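Local coordinates for CBS domain-containing protein (PDB 1PVM) that is of unknown function but couples a pair of CBS domains to a zinc-ribbon-like domain whose four cysteines bind a metal ion, at residues I62-P67 / Y148-P153; E161-E166 / I170-C175; V45-D48 / D52-L55; Y100-G105 / I136-L141; K33-N38 / G54-R59. One frame throughout, in Å; residues are numbered along the deposited sequence.

Contact 1 of 5, residues I62-P67 / Y148-P153; sequences IKRFIP and YQHLCP. With HG (mercury (II) ion), chain D.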
# COMPACT_ATOMS: atom_id res chain seq x y z
N ILE B 62 6.41 1.25 -3.59
CA ILE B 62 5.77 1.79 -4.78
C ILE B 62 6.47 3.07 -5.27
O ILE B 62 6.67 3.27 -6.48
CB ILE B 62 4.28 2.12 -4.51
CG1 ILE B 62 3.50 0.84 -4.17
CG2 ILE B 62 3.67 2.81 -5.72
CD1 ILE B 62 3.54 -0.23 -5.23
N LYS B 63 6.86 3.92 -4.33
CA LYS B 63 7.50 5.20 -4.66
C LYS B 63 9.00 5.14 -4.93
O LYS B 63 9.51 5.86 -5.79
CB LYS B 63 7.26 6.22 -3.54
CG LYS B 63 5.82 6.69 -3.37
CD LYS B 63 5.42 7.71 -4.42
CE LYS B 63 6.25 8.99 -4.32
NZ LYS B 63 5.79 10.03 -5.29
N ARG B 64 9.70 4.28 -4.20
CA ARG B 64 11.15 4.23 -4.35
C ARG B 64 11.76 2.97 -4.94
O ARG B 64 12.92 2.99 -5.36
CB ARG B 64 11.77 4.55 -2.99
CG ARG B 64 11.21 5.83 -2.41
CD ARG B 64 11.69 6.09 -1.00
NE ARG B 64 12.49 7.31 -0.93
CZ ARG B 64 13.68 7.47 -1.50
NH1 ARG B 64 14.22 6.47 -2.18
NH2 ARG B 64 14.33 8.62 -1.38
N PHE B 65 11.01 1.88 -4.99
CA PHE B 65 11.55 0.67 -5.60
C PHE B 65 11.10 0.48 -7.05
O PHE B 65 11.93 0.36 -7.94
CB PHE B 65 11.15 -0.59 -4.83
CG PHE B 65 11.40 -1.85 -5.61
CD1 PHE B 65 12.69 -2.30 -5.84
CD2 PHE B 65 10.33 -2.55 -6.17
CE1 PHE B 65 12.93 -3.43 -6.63
CE2 PHE B 65 10.56 -3.67 -6.96
CZ PHE B 65 11.85 -4.11 -7.19
N ILE B 66 9.80 0.45 -7.27
CA ILE B 66 9.29 0.24 -8.62
C ILE B 66 9.93 1.18 -9.67
O ILE B 66 10.32 0.72 -10.74
CB ILE B 66 7.75 0.37 -8.68
CG1 ILE B 66 7.10 -0.66 -7.75
CG2 ILE B 66 7.26 0.16 -10.10
CD1 ILE B 66 7.31 -2.11 -8.14
N PRO B 67 10.05 2.48 -9.37
CA PRO B 67 10.64 3.40 -10.35
C PRO B 67 12.09 3.11 -10.77
O PRO B 67 12.55 3.64 -11.78
CB PRO B 67 10.49 4.77 -9.68
CG PRO B 67 9.23 4.60 -8.87
CD PRO B 67 9.47 3.24 -8.25
N TYR B 148 7.31 11.43 2.38
CA TYR B 148 8.32 11.60 3.43
C TYR B 148 9.66 12.10 2.89
O TYR B 148 10.13 11.62 1.87
CB TYR B 148 8.53 10.24 4.11
CG TYR B 148 9.43 10.25 5.33
CD1 TYR B 148 9.01 10.83 6.53
CD2 TYR B 148 10.69 9.65 5.30
CE1 TYR B 148 9.82 10.80 7.67
CE2 TYR B 148 11.51 9.61 6.43
CZ TYR B 148 11.07 10.19 7.61
OH TYR B 148 11.85 10.12 8.74
N GLN B 149 10.27 13.07 3.58
CA GLN B 149 11.57 13.58 3.15
C GLN B 149 12.65 12.64 3.67
O GLN B 149 12.89 12.57 4.88
CB GLN B 149 11.85 14.97 3.72
CG GLN B 149 11.30 16.13 2.92
CD GLN B 149 12.10 17.40 3.14
OE1 GLN B 149 12.46 17.74 4.28
NE2 GLN B 149 12.38 18.13 2.06
N HIS B 150 13.29 11.91 2.76
CA HIS B 150 14.35 10.98 3.14
C HIS B 150 15.66 11.75 3.26
O HIS B 150 16.04 12.49 2.35
CB HIS B 150 14.49 9.88 2.10
CG HIS B 150 13.26 9.04 1.95
ND1 HIS B 150 12.01 9.58 1.73
CD2 HIS B 150 13.08 7.70 1.99
CE1 HIS B 150 11.12 8.61 1.64
NE2 HIS B 150 11.74 7.46 1.80
N LEU B 151 16.36 11.57 4.38
CA LEU B 151 17.62 12.27 4.59
C LEU B 151 18.84 11.42 4.28
O LEU B 151 18.82 10.20 4.45
CB LEU B 151 17.69 12.79 6.03
CG LEU B 151 16.50 13.68 6.43
CD1 LEU B 151 16.72 14.21 7.83
CD2 LEU B 151 16.35 14.83 5.44
N CYS B 152 19.89 12.09 3.81
CA CYS B 152 21.14 11.44 3.43
C CYS B 152 21.84 10.74 4.59
O CYS B 152 22.06 11.34 5.64
CB CYS B 152 22.08 12.48 2.84
SG CYS B 152 23.65 11.78 2.32
N PRO B 153 22.21 9.46 4.40
CA PRO B 153 22.89 8.71 5.46
C PRO B 153 24.35 9.12 5.64
O PRO B 153 24.98 8.79 6.64
CB PRO B 153 22.75 7.26 5.00
CG PRO B 153 22.84 7.39 3.52
CD PRO B 153 21.97 8.60 3.23
HG HG D . 24.70 14.05 2.03

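Contact 2 of 5, residues E161-E166 / I170-C175; sequences EPVYNE and IKVFRC. With HG (mercury (II) ion), chain D.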
# COMPACT_ATOMS: atom_id res chain seq x y z
N GLU B 161 17.03 13.35 -3.26
CA GLU B 161 16.10 13.67 -4.34
C GLU B 161 16.30 12.71 -5.51
O GLU B 161 17.42 12.31 -5.81
CB GLU B 161 16.33 15.10 -4.83
CG GLU B 161 16.19 16.19 -3.76
CD GLU B 161 14.74 16.46 -3.37
OE1 GLU B 161 14.51 17.38 -2.55
OE2 GLU B 161 13.83 15.76 -3.87
N PRO B 162 15.21 12.35 -6.21
CA PRO B 162 15.24 11.44 -7.36
C PRO B 162 15.93 12.03 -8.58
O PRO B 162 15.74 13.20 -8.90
CB PRO B 162 13.76 11.20 -7.66
CG PRO B 162 13.03 11.64 -6.41
CD PRO B 162 13.84 12.79 -5.91
N VAL B 163 16.74 11.22 -9.26
CA VAL B 163 17.40 11.64 -10.50
C VAL B 163 16.90 10.65 -11.56
O VAL B 163 17.21 9.46 -11.50
CB VAL B 163 18.93 11.55 -10.41
CG1 VAL B 163 19.54 11.91 -11.76
CG2 VAL B 163 19.46 12.50 -9.33
N TYR B 164 16.13 11.16 -12.51
CA TYR B 164 15.53 10.33 -13.56
C TYR B 164 16.28 10.33 -14.88
O TYR B 164 17.02 11.27 -15.19
CB TYR B 164 14.11 10.79 -13.85
CG TYR B 164 13.20 10.88 -12.64
CD1 TYR B 164 13.06 12.06 -11.92
CD2 TYR B 164 12.45 9.77 -12.24
CE1 TYR B 164 12.20 12.15 -10.83
CE2 TYR B 164 11.58 9.85 -11.16
CZ TYR B 164 11.46 11.04 -10.46
OH TYR B 164 10.60 11.10 -9.39
N ASN B 165 16.08 9.26 -15.67
CA ASN B 165 16.69 9.17 -16.99
C ASN B 165 15.56 9.30 -18.02
O ASN B 165 14.42 9.57 -17.64
CB ASN B 165 17.48 7.87 -17.17
CG ASN B 165 16.63 6.62 -17.10
OD1 ASN B 165 17.16 5.50 -17.03
ND2 ASN B 165 15.31 6.78 -17.14
N GLU B 166 15.86 9.11 -19.30
CA GLU B 166 14.85 9.27 -20.35
C GLU B 166 13.67 8.29 -20.30
O GLU B 166 12.61 8.55 -20.89
CB GLU B 166 15.50 9.20 -21.73
CG GLU B 166 16.13 7.86 -22.07
CD GLU B 166 16.96 7.94 -23.35
OE1 GLU B 166 16.43 8.45 -24.37
OE2 GLU B 166 18.12 7.48 -23.34
N ILE B 170 14.29 5.84 -12.01
CA ILE B 170 15.06 6.55 -11.00
C ILE B 170 16.44 5.91 -11.06
O ILE B 170 16.59 4.73 -10.74
CB ILE B 170 14.48 6.36 -9.57
CG1 ILE B 170 13.19 7.16 -9.43
CG2 ILE B 170 15.50 6.81 -8.53
CD1 ILE B 170 12.57 7.08 -8.05
N LYS B 171 17.43 6.67 -11.51
CA LYS B 171 18.78 6.14 -11.61
C LYS B 171 19.42 6.06 -10.23
O LYS B 171 20.02 5.05 -9.87
CB LYS B 171 19.64 7.02 -12.52
CG LYS B 171 19.85 6.43 -13.90
CD LYS B 171 20.49 5.06 -13.77
CE LYS B 171 20.78 4.45 -15.12
NZ LYS B 171 21.21 3.04 -14.97
N VAL B 172 19.28 7.13 -9.46
CA VAL B 172 19.81 7.21 -8.11
C VAL B 172 19.02 8.27 -7.38
O VAL B 172 18.22 8.99 -7.98
CB VAL B 172 21.31 7.68 -8.07
CG1 VAL B 172 22.20 6.75 -8.87
CG2 VAL B 172 21.42 9.11 -8.57
N PHE B 173 19.23 8.35 -6.07
CA PHE B 173 18.64 9.39 -5.26
C PHE B 173 19.92 10.12 -4.87
O PHE B 173 20.88 9.50 -4.41
CB PHE B 173 17.91 8.85 -4.03
CG PHE B 173 16.46 8.53 -4.28
CD1 PHE B 173 16.08 7.29 -4.78
CD2 PHE B 173 15.49 9.51 -4.08
CE1 PHE B 173 14.75 7.02 -5.08
CE2 PHE B 173 14.15 9.24 -4.38
CZ PHE B 173 13.78 7.99 -4.88
N ARG B 174 19.93 11.43 -5.09
CA ARG B 174 21.11 12.24 -4.82
C ARG B 174 20.89 13.22 -3.69
O ARG B 174 19.84 13.86 -3.60
CB ARG B 174 21.48 12.99 -6.10
CG ARG B 174 22.64 13.96 -5.99
CD ARG B 174 22.83 14.67 -7.34
NE ARG B 174 22.99 13.69 -8.41
CZ ARG B 174 22.68 13.91 -9.69
NH1 ARG B 174 22.19 15.08 -10.07
NH2 ARG B 174 22.86 12.94 -10.59
N CYS B 175 21.88 13.34 -2.81
CA CYS B 175 21.78 14.27 -1.70
C CYS B 175 21.74 15.72 -2.20
O CYS B 175 22.51 16.10 -3.09
CB CYS B 175 22.96 14.09 -0.76
SG CYS B 175 22.96 15.27 0.59
HG HG D . 24.70 14.05 2.03

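Contact 3 of 5, residues V45-D48 / D52-L55; sequences VKDD and DVGL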
# COMPACT_ATOMS: atom_id res chain seq x y z
N VAL B 45 13.89 -1.46 10.06
CA VAL B 45 15.14 -1.87 9.43
C VAL B 45 16.35 -1.48 10.28
O VAL B 45 16.45 -0.35 10.75
CB VAL B 45 15.30 -1.23 8.04
CG1 VAL B 45 16.50 -1.84 7.33
CG2 VAL B 45 14.03 -1.41 7.22
N LYS B 46 17.26 -2.43 10.46
CA LYS B 46 18.47 -2.20 11.24
C LYS B 46 19.71 -2.37 10.37
O LYS B 46 19.68 -3.15 9.41
CB LYS B 46 18.57 -3.19 12.40
CG LYS B 46 17.66 -2.91 13.58
CD LYS B 46 17.92 -3.93 14.68
CE LYS B 46 17.11 -3.63 15.93
NZ LYS B 46 17.50 -2.34 16.55
N ASP B 47 20.78 -1.65 10.70
CA ASP B 47 22.02 -1.82 9.94
C ASP B 47 22.75 -3.03 10.54
O ASP B 47 22.15 -3.80 11.28
CB ASP B 47 22.91 -0.56 9.98
CG ASP B 47 23.31 -0.14 11.39
OD1 ASP B 47 23.24 -0.97 12.32
OD2 ASP B 47 23.72 1.04 11.55
N ASP B 48 24.03 -3.18 10.22
CA ASP B 48 24.79 -4.32 10.71
C ASP B 48 25.29 -4.22 12.15
O ASP B 48 25.88 -5.16 12.68
CB ASP B 48 25.95 -4.59 9.76
CG ASP B 48 25.48 -4.88 8.35
OD1 ASP B 48 24.56 -5.71 8.21
OD2 ASP B 48 26.00 -4.27 7.39
N ASP B 52 18.68 1.29 14.41
CA ASP B 52 17.42 1.38 13.67
C ASP B 52 17.57 2.50 12.65
O ASP B 52 17.58 3.68 13.01
CB ASP B 52 16.27 1.69 14.63
CG ASP B 52 16.11 0.61 15.69
OD1 ASP B 52 15.86 -0.55 15.32
OD2 ASP B 52 16.24 0.93 16.89
N VAL B 53 17.68 2.13 11.38
CA VAL B 53 17.91 3.11 10.32
C VAL B 53 16.74 3.46 9.42
O VAL B 53 16.82 4.42 8.66
CB VAL B 53 19.10 2.66 9.43
CG1 VAL B 53 20.39 2.64 10.25
CG2 VAL B 53 18.82 1.27 8.84
N GLY B 54 15.65 2.71 9.49
CA GLY B 54 14.53 3.04 8.64
C GLY B 54 13.30 2.19 8.84
O GLY B 54 13.26 1.32 9.71
N LEU B 55 12.28 2.47 8.04
CA LEU B 55 11.04 1.72 8.11
C LEU B 55 10.61 1.43 6.67
O LEU B 55 10.52 2.34 5.85
CB LEU B 55 9.97 2.54 8.85
CG LEU B 55 8.78 1.79 9.46
CD1 LEU B 55 8.04 2.71 10.43
CD2 LEU B 55 7.84 1.30 8.37

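Contact 4 of 5, residues Y100-G105 / I136-L141; sequences YLSENG and ITDILL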
# COMPACT_ATOMS: atom_id res chain seq x y z
N TYR B 100 1.80 14.04 13.45
CA TYR B 100 3.12 13.65 12.95
C TYR B 100 2.99 12.88 11.65
O TYR B 100 3.69 13.15 10.68
CB TYR B 100 3.86 12.79 13.97
CG TYR B 100 5.19 12.27 13.45
CD1 TYR B 100 6.31 13.10 13.39
CD2 TYR B 100 5.31 10.96 12.99
CE1 TYR B 100 7.52 12.63 12.88
CE2 TYR B 100 6.52 10.49 12.47
CZ TYR B 100 7.62 11.33 12.41
OH TYR B 100 8.80 10.85 11.90
N LEU B 101 2.09 11.90 11.63
CA LEU B 101 1.90 11.11 10.42
C LEU B 101 1.43 11.98 9.26
O LEU B 101 1.98 11.91 8.17
CB LEU B 101 0.89 9.99 10.68
CG LEU B 101 1.29 8.91 11.70
CD1 LEU B 101 0.13 7.93 11.88
CD2 LEU B 101 2.54 8.18 11.24
N SER B 102 0.41 12.80 9.51
CA SER B 102 -0.14 13.68 8.47
C SER B 102 0.89 14.66 7.91
O SER B 102 0.96 14.88 6.70
CB SER B 102 -1.34 14.45 9.04
OG SER B 102 -1.94 15.26 8.05
N GLU B 103 1.70 15.23 8.80
CA GLU B 103 2.75 16.18 8.42
C GLU B 103 3.76 15.55 7.46
O GLU B 103 4.32 16.23 6.59
CB GLU B 103 3.45 16.67 9.70
CG GLU B 103 4.81 17.33 9.52
CD GLU B 103 4.76 18.61 8.69
OE1 GLU B 103 3.69 19.25 8.63
OE2 GLU B 103 5.82 18.98 8.11
N ASN B 104 3.98 14.24 7.62
CA ASN B 104 4.94 13.51 6.80
C ASN B 104 4.34 12.62 5.72
O ASN B 104 5.07 11.91 5.03
CB ASN B 104 5.82 12.66 7.73
CG ASN B 104 6.76 13.51 8.56
OD1 ASN B 104 7.77 14.01 8.07
ND2 ASN B 104 6.42 13.70 9.84
N GLY B 105 3.02 12.65 5.56
CA GLY B 105 2.37 11.83 4.56
C GLY B 105 2.48 10.34 4.86
O GLY B 105 2.40 9.51 3.95
N ILE B 136 -8.86 11.13 10.84
CA ILE B 136 -8.59 9.95 10.03
C ILE B 136 -8.56 10.34 8.55
O ILE B 136 -7.67 9.93 7.81
CB ILE B 136 -9.67 8.86 10.26
CG1 ILE B 136 -9.56 8.32 11.68
CG2 ILE B 136 -9.52 7.73 9.24
CD1 ILE B 136 -10.75 7.47 12.11
N THR B 137 -9.53 11.14 8.13
CA THR B 137 -9.59 11.60 6.74
C THR B 137 -8.33 12.43 6.42
O THR B 137 -7.76 12.32 5.33
CB THR B 137 -10.85 12.45 6.51
OG1 THR B 137 -12.01 11.67 6.82
CG2 THR B 137 -10.94 12.91 5.06
N ASP B 138 -7.89 13.24 7.38
CA ASP B 138 -6.70 14.06 7.19
C ASP B 138 -5.48 13.19 6.89
O ASP B 138 -4.75 13.45 5.94
CB ASP B 138 -6.43 14.90 8.44
CG ASP B 138 -5.09 15.63 8.36
OD1 ASP B 138 -4.91 16.44 7.43
OD2 ASP B 138 -4.23 15.39 9.23
N ILE B 139 -5.25 12.18 7.72
CA ILE B 139 -4.12 11.28 7.53
C ILE B 139 -4.22 10.60 6.16
O ILE B 139 -3.22 10.50 5.44
CB ILE B 139 -4.08 10.20 8.63
CG1 ILE B 139 -3.79 10.85 9.98
CG2 ILE B 139 -3.02 9.14 8.30
CD1 ILE B 139 -3.84 9.88 11.16
N LEU B 140 -5.42 10.15 5.80
CA LEU B 140 -5.63 9.49 4.51
C LEU B 140 -5.31 10.42 3.34
O LEU B 140 -4.65 10.01 2.38
CB LEU B 140 -7.06 8.98 4.40
CG LEU B 140 -7.40 7.78 5.29
CD1 LEU B 140 -8.89 7.52 5.27
CD2 LEU B 140 -6.62 6.55 4.82
N LEU B 141 -5.76 11.67 3.42
CA LEU B 141 -5.50 12.63 2.35
C LEU B 141 -4.02 13.00 2.29
O LEU B 141 -3.44 13.13 1.20
CB LEU B 141 -6.34 13.90 2.56
CG LEU B 141 -7.84 13.72 2.31
CD1 LEU B 141 -8.57 15.02 2.62
CD2 LEU B 141 -8.08 13.31 0.86

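Contact 5 of 5, residues K33-N38 / G54-R59; sequences KIMNEN and GLLSER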
# COMPACT_ATOMS: atom_id res chain seq x y z
N LYS B 33 8.39 -10.85 1.20
CA LYS B 33 7.95 -12.21 1.55
C LYS B 33 7.49 -12.19 3.00
O LYS B 33 6.49 -12.81 3.37
CB LYS B 33 9.09 -13.22 1.42
CG LYS B 33 9.56 -13.50 0.01
CD LYS B 33 10.51 -14.71 -0.00
CE LYS B 33 11.68 -14.52 0.95
NZ LYS B 33 12.59 -15.70 0.99
N ILE B 34 8.25 -11.50 3.84
CA ILE B 34 7.93 -11.40 5.26
C ILE B 34 6.62 -10.63 5.44
O ILE B 34 5.78 -11.00 6.25
CB ILE B 34 9.07 -10.68 6.03
CG1 ILE B 34 10.34 -11.54 5.98
CG2 ILE B 34 8.65 -10.43 7.48
CD1 ILE B 34 11.54 -10.89 6.62
N MET B 35 6.45 -9.56 4.68
CA MET B 35 5.23 -8.77 4.77
C MET B 35 4.00 -9.58 4.36
O MET B 35 3.00 -9.59 5.07
CB MET B 35 5.31 -7.53 3.87
CG MET B 35 6.36 -6.50 4.26
SD MET B 35 6.20 -5.03 3.21
CE MET B 35 6.80 -3.76 4.29
N ASN B 36 4.08 -10.27 3.22
CA ASN B 36 2.95 -11.06 2.74
C ASN B 36 2.60 -12.22 3.66
O ASN B 36 1.43 -12.50 3.91
CB ASN B 36 3.22 -11.59 1.32
CG ASN B 36 3.21 -10.48 0.27
OD1 ASN B 36 2.58 -9.44 0.47
ND2 ASN B 36 3.88 -10.71 -0.85
N GLU B 37 3.62 -12.90 4.16
CA GLU B 37 3.42 -14.04 5.04
C GLU B 37 2.71 -13.65 6.34
O GLU B 37 1.77 -14.32 6.77
CB GLU B 37 4.77 -14.66 5.36
CG GLU B 37 4.70 -15.94 6.15
CD GLU B 37 6.08 -16.41 6.54
OE1 GLU B 37 7.00 -16.26 5.71
OE2 GLU B 37 6.26 -16.92 7.67
N ASN B 38 3.17 -12.57 6.95
CA ASN B 38 2.61 -12.11 8.22
C ASN B 38 1.48 -11.09 8.11
O ASN B 38 0.93 -10.68 9.13
CB ASN B 38 3.73 -11.50 9.09
CG ASN B 38 4.87 -12.47 9.35
OD1 ASN B 38 5.84 -12.53 8.60
ND2 ASN B 38 4.74 -13.25 10.42
N GLY B 54 15.65 2.71 9.49
CA GLY B 54 14.53 3.04 8.64
C GLY B 54 13.30 2.19 8.84
O GLY B 54 13.26 1.32 9.71
N LEU B 55 12.28 2.47 8.04
CA LEU B 55 11.04 1.72 8.11
C LEU B 55 10.61 1.43 6.67
O LEU B 55 10.52 2.34 5.85
CB LEU B 55 9.97 2.54 8.85
CG LEU B 55 8.78 1.79 9.46
CD1 LEU B 55 8.04 2.71 10.43
CD2 LEU B 55 7.84 1.30 8.37
N LEU B 56 10.39 0.16 6.37
CA LEU B 56 9.98 -0.25 5.02
C LEU B 56 8.46 -0.42 5.01
O LEU B 56 7.92 -1.18 5.80
CB LEU B 56 10.64 -1.58 4.64
CG LEU B 56 10.39 -2.07 3.21
CD1 LEU B 56 11.16 -1.19 2.22
CD2 LEU B 56 10.83 -3.53 3.08
N SER B 57 7.79 0.29 4.10
CA SER B 57 6.34 0.25 3.98
C SER B 57 5.91 -0.05 2.55
O SER B 57 6.74 -0.04 1.64
CB SER B 57 5.74 1.59 4.40
OG SER B 57 6.13 2.61 3.49
N GLU B 58 4.62 -0.29 2.34
CA GLU B 58 4.13 -0.56 0.99
C GLU B 58 4.40 0.63 0.08
O GLU B 58 4.90 0.47 -1.04
CB GLU B 58 2.62 -0.81 0.99
CG GLU B 58 2.19 -2.20 1.37
CD GLU B 58 0.73 -2.44 0.98
OE1 GLU B 58 -0.16 -1.74 1.52
OE2 GLU B 58 0.49 -3.33 0.14
N ARG B 59 4.05 1.82 0.55
CA ARG B 59 4.24 3.02 -0.24
C ARG B 59 5.71 3.25 -0.56
O ARG B 59 6.04 3.69 -1.67
CB ARG B 59 3.64 4.23 0.50
CG ARG B 59 3.64 5.53 -0.32
CD ARG B 59 2.96 5.36 -1.67
NE ARG B 59 1.56 4.97 -1.55
CZ ARG B 59 0.58 5.78 -1.17
NH1 ARG B 59 0.83 7.05 -0.88
NH2 ARG B 59 -0.66 5.32 -1.09

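Contact 1 of 5, residues I62-P67 / Y148-P153
Arg64 lies over one face of the His150 imidazole, and this pair ties helix 58-65 of the first CBS domain to the loop leading into the C-terminal zinc-ribbon-like domain. The two side chains come from opposite directions, and Arg64 CZ rides 3.5 Å above the ring plane, offset toward the rim. Guanidinium and imidazole are not stacked flat, since their planes are 42° apart. The closest approach is Arg64 NE to His150 NE2 at 2.8 Å, with NE over the ring face. The aliphatic Arg64 CD also reaches the ring, 3.1 Å from His150 NE2. A bend at the third torsion of Arg64 (chi3 117°) turns its guanidinium across the imidazole. The other face of His150 is met by Tyr148 CD2, 3.7 Å above the plane, so the ring is held between an arginine and a tyrosine. A bent hydrogen bond from His150 ND1 to Tyr148 O (2.8 Å) helps set its rotation, the carbonyl oxygen lying close to the imidazole plane. Farther out, Arg64 makes a cation-pi contact with Phe173 of the ribbon, while Phe65 and Ile66 pack on the second subunit. Two residues beyond His150 the loop delivers a metal ligand: Cys152 SG, anti to its own backbone nitrogen (chi1 -179°), sits 2.5 Å from the mercury ion.

Contact 2 of 5, residues E161-E166 / I170-C175
The Arg174 guanidinium has Val163 on one face, with the methyl CG2 3.5 Å from CZ and over the centre of the plane. A bend at the third torsion (chi3 -54°) helps lay the guanidinium over Val163, and Arg174 NE forms a salt bridge with Glu183, which helps to hold the flat group in place. The Phe173 ring is met obliquely by Pro162, whose CG comes 3.3 Å from CE2, a tight contact. Pro162 CA adds an off-centre CH-pi contact, 4.2 Å from the centroid of the Phe173 ring and 30° off its normal. Tyr164 runs alongside Ile170, pointing the same way, with its ring atom CE2 3.6 Å from Ile170 CG1. Pro162, Tyr164, Ile170 and Phe173 thus share one face of the two-stranded sheet, the face turned to helix 58-65, where Ile170 packs on Pro67 and Phe173 on Arg68. Glu161, Val163, Val172 and Arg174 occupy the other face.

The backbones are joined by antiparallel hydrogen bonds. Glu161 and Arg174 form a reciprocal pair, the bond from Glu161 N to Arg174 O (2.9 Å) being almost straight at 178°. Nearer the turn, Lys171 N donates to Val163 O at 2.8 Å. The second strand ends at Cys175, whose SG binds the mercury ion at 2.6 Å; the site has also been seen with ferrous iron. Four cysteines around one metal beside a beta hairpin, Cys152 and Cys155 in a CxxC pair with Cys175 and Cys180, are consistent with a zinc-ribbon-like domain.

Contact 3 of 5, residues V45-D48 / D52-L55
Val45 faces both Val53 and Gly54 in a classic beta bulge, which shifts the register of this antiparallel hairpin by one residue. Val45 N donates to Gly54 O at 2.9 Å, while Val45 O accepts a firm bond from Val53 N (2.8 Å) and a weak one from Gly54 N (3.4 Å). Beyond the bulge, Lys46 and Asp52 are a non-hydrogen-bonded pair, and here the side chains take over. They lie side by side, pointing the same way. Lys46 runs extended to its last torsion, where it turns (chi4 -64°) and brings NZ to 2.7 Å from Asp52 OD1 in a salt bridge. The ammonium reaches that oxygen from above the carboxylate plane, 44° out of it, and also bonds Gly50 O in the turn. Val53 crosses Val45 at about a right angle, its CG2 3.4 Å from Val45 O. Its other methyl, CG1, meets Asp47 OD2 at 3.9 Å, an oxygen that bonds Asn51 ND2. With a methionine in place of Lys46, the Asp52 carboxylate would probably be left without its charged mate and the turn carbonyl of Gly50 without this donor. One ammonium thus clamps both the strand pair and the turn of the 42-46/52-57 hairpin in the first CBS domain, and its positive charge probably balances that of Asp52.

Contact 4 of 5, residues Y100-G105 / I136-L141
Ser102 and Asp138 make a polar link between helices 94-104 and 133-145, whose short segments pass 8.5 Å apart at 30°. Ser102 OG donates to Asp138 OD2 at 2.6 Å, meeting the oxygen from above the carboxylate plane, 39° out of it. Ser102 OG points away from its own backbone nitrogen (chi1 -177°), and Asp138 likewise swings its carboxylate outward to bring OD2 within reach. The serine hydroxyl also bonds Ser142 OG, one turn farther along helix 133-145, and Lys146 NZ bonds Ser102 O. On the same helix, Thr137 OG1 bonds Ser128 OG of the second subunit.

The apolar part is looser. Leu101 CD1 and Ile139 CD1 meet at 4.5 Å, and Ser102 CB lies at a similar distance from Ile139 CG1. The small serine lets the backbones come close, its CA 4.7 Å from that of Ile139. Leu127 and Leu124 of helix 124-127 extend this apolar patch over Leu101 and Ile139.

Within the first helix, Asn104 folds back on the preceding turn: its ND2 donates to Tyr100 O (2.9 Å) and lies 3.4 Å above the Tyr100 ring plane, offset toward the rim. Asn104 N reaches Tyr100 O from the other face of the carbonyl plane. Gly105, with positive phi, completes a Schellman motif.

Replacing Ser102 by a valine would probably deprive Asp138 of its hydroxyl donor and crowd the close approach to Ile139. The pair of helices 94-104 and 133-145 is therefore pinned by a small polar cluster, Ser102 with Asp138, Ser142 and Lys146, at the rim of a leucine and isoleucine layer.

Contact 5 of 5, residues K33-N38 / G54-R59
In the beta-alpha-beta-beta-alpha unit of the first CBS domain, helix 28-38 packs on the sheet through Met35, which reaches the point where strand 52-57 gives way to helix 58-65. Met35 points toward the strand with its chain extended beyond CG (chi2 -174°), so that the terminal methyl does the touching. Met35 CE comes 3.2 Å from Leu56 O, a close approach of a methyl to a backbone carbonyl; being bonded to sulfur, this carbon may be slightly polarised and suit such a neighbour. The same methyl meets Leu56 CG at 4.1 Å and Ser57 CA at 4.0 Å, so it rests on both backbone and side chain. Leu56 swings its branch toward the helix with CG opposite its own nitrogen across the first torsion (chi1 -175°). One residue on, Ser57 turns its side chain the other way: it is the N-cap of helix 58-65, and its hydroxyl caps a backbone nitrogen in the first turn. The backbones themselves stand well apart, 9.1 Å between Met35 CA and Glu58 CA. Leu43, on the neighbouring strand 42-46, also packs against Met35, and Ile77 covers Leu56. Helix 58-65 begins at the dimer interface, where Glu58 forms an intersubunit salt bridge with Arg59 of the second subunit, and Arg59 one with Glu58 of the second subunit.

Overall arrangement
Contacts 1, 4 and 5 are buried, contact 3 is partly so, and contact 2 lies at the surface. Contacts 3 and 5 share Gly54 and Leu55 on strand 52-57: one holds the strand to its hairpin partner by backbone bonds and a salt bridge, the other sets a helix on it by a methionine methyl. Contact 1 continues along helix 58-65 and meets contact 2 through Pro67 with Ile170 and Arg64 with Phe173; the two contribute cysteines to one metal site. Contact 4, about 26 Å from contact 2 between centres, joins helices 94-104 and 133-145 through a serine-aspartate bond. Contacts 1, 4 and 5 all reach the second subunit.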